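Local structure of cell envelope-related transcriptional attenuator domain-containing protein (Eubacterium siraeum, 4OBM) at residues A[107-119]-A[171-183]. The protein is of unknown function but, as a LytR-CpsA-Psr family member, probably takes part in cell-envelope assembly, and has been proposed as a transcription regulator. Numbering follows the deposited sequence.
Sequences ELFDMVGNTTLTV and TVISSFIDQNFIG
Helix 102-112 turns at G113 into strand 115-119, and this helix-turn-strand unit lies against helix 164-181, where F176 meets F109, V112 and T115. F109 points its edge at one face of F176 with the planes 80° apart, a T-shaped pair whose centroids are 5.0 Å apart. The edge of F176 has T115 OG1 near its plane, 3.3 Å from F176 CD1; F176 CG is anti to its backbone N (chi1 172°), which brings the ring to the F109 edge and beside T115 OG1. V112 CB lies 3.6 Å from F176 CZ, while its CG1 packs on N180 CB and F181.

Beyond the turn, the Q179 amide reads the strand backbone twice: T116 N donates to OE1 at 2.7 Å and NE2 to T116 O at 3.1 Å, each on a carbonyl lone pair, which fixes the amide's rotation. N180 ND2 donates at 3.2 Å both to F176 O of its own helix, in the carbonyl plane, and across to N114 O, met 57° above its carbonyl plane. An alanine here removes both bonds, and the turn would probably be held less firmly to the helix. At G113, with positive phi, a CB would jam against V112 O and clash with N180 OD1. L117 CD1 touches V172 CG1, and CD2 lies 3.7 Å from S175 CB. Helix 164-181 thus packs on a helix-turn-strand unit through a ring cluster and two side-chain amides.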
# COMPACT_ATOMS: atom_id res chain seq x y z
N GLU A 107 13.20 7.96 3.97
CA GLU A 107 14.42 7.22 3.73
C GLU A 107 14.19 6.14 2.67
O GLU A 107 15.03 6.00 1.78
CB GLU A 107 14.98 6.63 5.01
CG GLU A 107 16.49 6.71 4.98
CD GLU A 107 17.26 5.84 5.95
OE1 GLU A 107 16.87 5.77 7.14
OE2 GLU A 107 18.29 5.27 5.52
N LEU A 108 13.03 5.43 2.71
CA LEU A 108 12.70 4.43 1.68
C LEU A 108 12.69 5.10 0.31
O LEU A 108 13.40 4.63 -0.57
CB LEU A 108 11.37 3.71 1.96
CG LEU A 108 10.83 2.76 0.86
CD1 LEU A 108 11.55 1.43 0.85
CD2 LEU A 108 9.38 2.47 1.08
N PHE A 109 11.94 6.21 0.14
CA PHE A 109 11.84 6.96 -1.12
C PHE A 109 13.20 7.46 -1.61
O PHE A 109 13.46 7.46 -2.81
CB PHE A 109 10.91 8.18 -0.96
CG PHE A 109 9.43 8.00 -0.67
CD1 PHE A 109 8.70 7.00 -1.31
CD2 PHE A 109 8.75 8.90 0.14
CE1 PHE A 109 7.33 6.85 -1.06
CE2 PHE A 109 7.38 8.78 0.35
CZ PHE A 109 6.68 7.75 -0.24
N ASP A 110 14.04 7.95 -0.68
CA ASP A 110 15.37 8.52 -0.96
C ASP A 110 16.34 7.44 -1.47
O ASP A 110 17.20 7.69 -2.30
CB ASP A 110 15.93 9.16 0.33
CG ASP A 110 17.21 9.92 0.11
OD1 ASP A 110 17.14 11.06 -0.40
OD2 ASP A 110 18.29 9.37 0.41
N MSE A 111 16.17 6.24 -0.95
CA MSE A 111 16.95 5.06 -1.26
C MSE A 111 16.53 4.47 -2.61
O MSE A 111 17.40 4.14 -3.42
CB MSE A 111 16.70 4.06 -0.12
CG MSE A 111 17.60 2.86 -0.13
SE MSE A 111 16.90 1.59 1.12
CE MSE A 111 18.49 0.68 1.46
N VAL A 112 15.22 4.34 -2.85
CA VAL A 112 14.68 3.68 -4.06
C VAL A 112 14.82 4.58 -5.32
O VAL A 112 15.29 4.10 -6.36
CB VAL A 112 13.23 3.17 -3.85
CG1 VAL A 112 12.69 2.49 -5.11
CG2 VAL A 112 13.17 2.20 -2.67
N GLY A 113 14.42 5.84 -5.22
CA GLY A 113 14.51 6.79 -6.33
C GLY A 113 13.36 7.76 -6.33
O GLY A 113 12.40 7.59 -5.58
N ASN A 114 13.47 8.80 -7.18
CA ASN A 114 12.48 9.86 -7.36
C ASN A 114 11.26 9.39 -8.16
O ASN A 114 11.36 8.45 -8.94
CB ASN A 114 13.12 11.01 -8.11
CG ASN A 114 14.31 11.65 -7.46
OD1 ASN A 114 14.42 11.75 -6.23
ND2 ASN A 114 15.22 12.16 -8.28
N THR A 115 10.13 10.09 -8.02
CA THR A 115 8.92 9.78 -8.78
C THR A 115 8.48 11.04 -9.56
O THR A 115 8.50 12.15 -9.01
CB THR A 115 7.81 9.22 -7.87
OG1 THR A 115 8.35 8.19 -7.05
CG2 THR A 115 6.65 8.64 -8.67
N THR A 116 8.08 10.85 -10.82
CA THR A 116 7.57 11.91 -11.69
C THR A 116 6.03 11.89 -11.62
O THR A 116 5.42 10.87 -11.93
CB THR A 116 8.13 11.75 -13.10
OG1 THR A 116 9.52 12.04 -13.06
CG2 THR A 116 7.46 12.65 -14.10
N LEU A 117 5.44 12.99 -11.16
CA LEU A 117 3.98 13.10 -10.97
C LEU A 117 3.42 14.35 -11.61
O LEU A 117 4.05 15.41 -11.57
CB LEU A 117 3.61 13.11 -9.47
CG LEU A 117 4.23 12.03 -8.57
CD1 LEU A 117 4.21 12.46 -7.11
CD2 LEU A 117 3.55 10.69 -8.78
N THR A 118 2.19 14.23 -12.13
CA THR A 118 1.46 15.36 -12.71
C THR A 118 0.54 15.93 -11.63
O THR A 118 -0.44 15.29 -11.24
CB THR A 118 0.70 14.94 -13.98
OG1 THR A 118 1.65 14.45 -14.93
CG2 THR A 118 -0.08 16.10 -14.61
N VAL A 119 0.87 17.14 -11.14
CA VAL A 119 0.05 17.87 -10.16
C VAL A 119 -1.07 18.58 -10.97
O VAL A 119 -0.77 19.38 -11.87
CB VAL A 119 0.90 18.81 -9.27
CG1 VAL A 119 0.02 19.56 -8.27
CG2 VAL A 119 1.99 18.04 -8.53
N THR A 171 -2.49 6.55 -6.21
CA THR A 171 -1.94 6.99 -7.48
C THR A 171 -0.44 7.27 -7.37
O THR A 171 0.32 6.78 -8.19
CB THR A 171 -2.72 8.25 -7.93
OG1 THR A 171 -4.09 7.90 -8.09
CG2 THR A 171 -2.20 8.85 -9.22
N VAL A 172 -0.03 8.11 -6.41
CA VAL A 172 1.37 8.49 -6.19
C VAL A 172 2.22 7.23 -5.84
O VAL A 172 3.31 7.06 -6.39
CB VAL A 172 1.46 9.60 -5.11
CG1 VAL A 172 2.88 9.81 -4.61
CG2 VAL A 172 0.88 10.91 -5.64
N ILE A 173 1.70 6.33 -4.98
CA ILE A 173 2.41 5.10 -4.61
C ILE A 173 2.47 4.15 -5.81
O ILE A 173 3.52 3.50 -6.01
CB ILE A 173 1.84 4.45 -3.30
CG1 ILE A 173 2.07 5.36 -2.06
CG2 ILE A 173 2.37 3.01 -3.04
CD1 ILE A 173 3.53 5.90 -1.82
N SER A 174 1.41 4.10 -6.65
CA SER A 174 1.38 3.29 -7.88
C SER A 174 2.48 3.73 -8.83
O SER A 174 3.21 2.91 -9.39
CB SER A 174 0.03 3.41 -8.57
OG SER A 174 -0.93 2.55 -7.98
N SER A 175 2.61 5.06 -8.99
CA SER A 175 3.61 5.70 -9.83
C SER A 175 5.02 5.41 -9.32
O SER A 175 5.90 5.09 -10.11
CB SER A 175 3.36 7.20 -9.90
OG SER A 175 2.14 7.50 -10.56
N PHE A 176 5.23 5.47 -8.00
CA PHE A 176 6.50 5.17 -7.31
C PHE A 176 6.96 3.71 -7.56
O PHE A 176 8.14 3.48 -7.81
CB PHE A 176 6.37 5.44 -5.79
CG PHE A 176 7.55 4.99 -4.96
CD1 PHE A 176 8.78 5.65 -5.04
CD2 PHE A 176 7.44 3.91 -4.09
CE1 PHE A 176 9.88 5.21 -4.29
CE2 PHE A 176 8.54 3.48 -3.34
CZ PHE A 176 9.75 4.14 -3.44
N ILE A 177 6.01 2.75 -7.51
CA ILE A 177 6.28 1.32 -7.73
C ILE A 177 6.61 1.06 -9.22
O ILE A 177 7.55 0.33 -9.51
CB ILE A 177 5.12 0.41 -7.22
CG1 ILE A 177 5.03 0.46 -5.66
CG2 ILE A 177 5.29 -1.05 -7.71
CD1 ILE A 177 3.68 0.00 -5.05
N ASP A 178 5.82 1.64 -10.14
CA ASP A 178 6.01 1.48 -11.58
C ASP A 178 7.30 2.10 -12.10
O ASP A 178 7.97 1.50 -12.94
CB ASP A 178 4.83 2.08 -12.34
CG ASP A 178 3.54 1.31 -12.21
OD1 ASP A 178 3.58 0.16 -11.71
OD2 ASP A 178 2.50 1.83 -12.66
N GLN A 179 7.63 3.31 -11.64
CA GLN A 179 8.81 4.01 -12.15
C GLN A 179 10.14 3.53 -11.57
O GLN A 179 11.17 3.75 -12.21
CB GLN A 179 8.69 5.52 -11.90
CG GLN A 179 7.62 6.17 -12.77
CD GLN A 179 7.22 7.51 -12.22
OE1 GLN A 179 8.05 8.23 -11.65
NE2 GLN A 179 5.97 7.88 -12.42
N ASN A 180 10.13 2.92 -10.38
CA ASN A 180 11.37 2.52 -9.71
C ASN A 180 11.51 1.04 -9.41
O ASN A 180 12.58 0.66 -8.95
CB ASN A 180 11.51 3.28 -8.41
CG ASN A 180 11.64 4.76 -8.57
OD1 ASN A 180 12.67 5.26 -9.03
ND2 ASN A 180 10.61 5.47 -8.16
N PHE A 181 10.46 0.22 -9.58
CA PHE A 181 10.60 -1.21 -9.26
C PHE A 181 10.57 -2.07 -10.50
O PHE A 181 11.13 -3.17 -10.46
CB PHE A 181 9.53 -1.70 -8.27
CG PHE A 181 9.77 -1.28 -6.84
CD1 PHE A 181 9.48 0.01 -6.42
CD2 PHE A 181 10.24 -2.19 -5.90
CE1 PHE A 181 9.69 0.40 -5.10
CE2 PHE A 181 10.44 -1.81 -4.57
CZ PHE A 181 10.16 -0.52 -4.18
N ILE A 182 9.94 -1.60 -11.59
CA ILE A 182 9.92 -2.37 -12.84
C ILE A 182 11.36 -2.41 -13.36
O ILE A 182 12.01 -1.37 -13.46
CB ILE A 182 8.89 -1.81 -13.88
CG1 ILE A 182 7.44 -1.95 -13.35
CG2 ILE A 182 9.05 -2.51 -15.26
CD1 ILE A 182 6.33 -1.18 -14.12
N GLY A 183 11.87 -3.61 -13.56
CA GLY A 183 13.22 -3.83 -14.05
C GLY A 183 14.28 -3.93 -12.96
O GLY A 183 15.46 -4.09 -13.30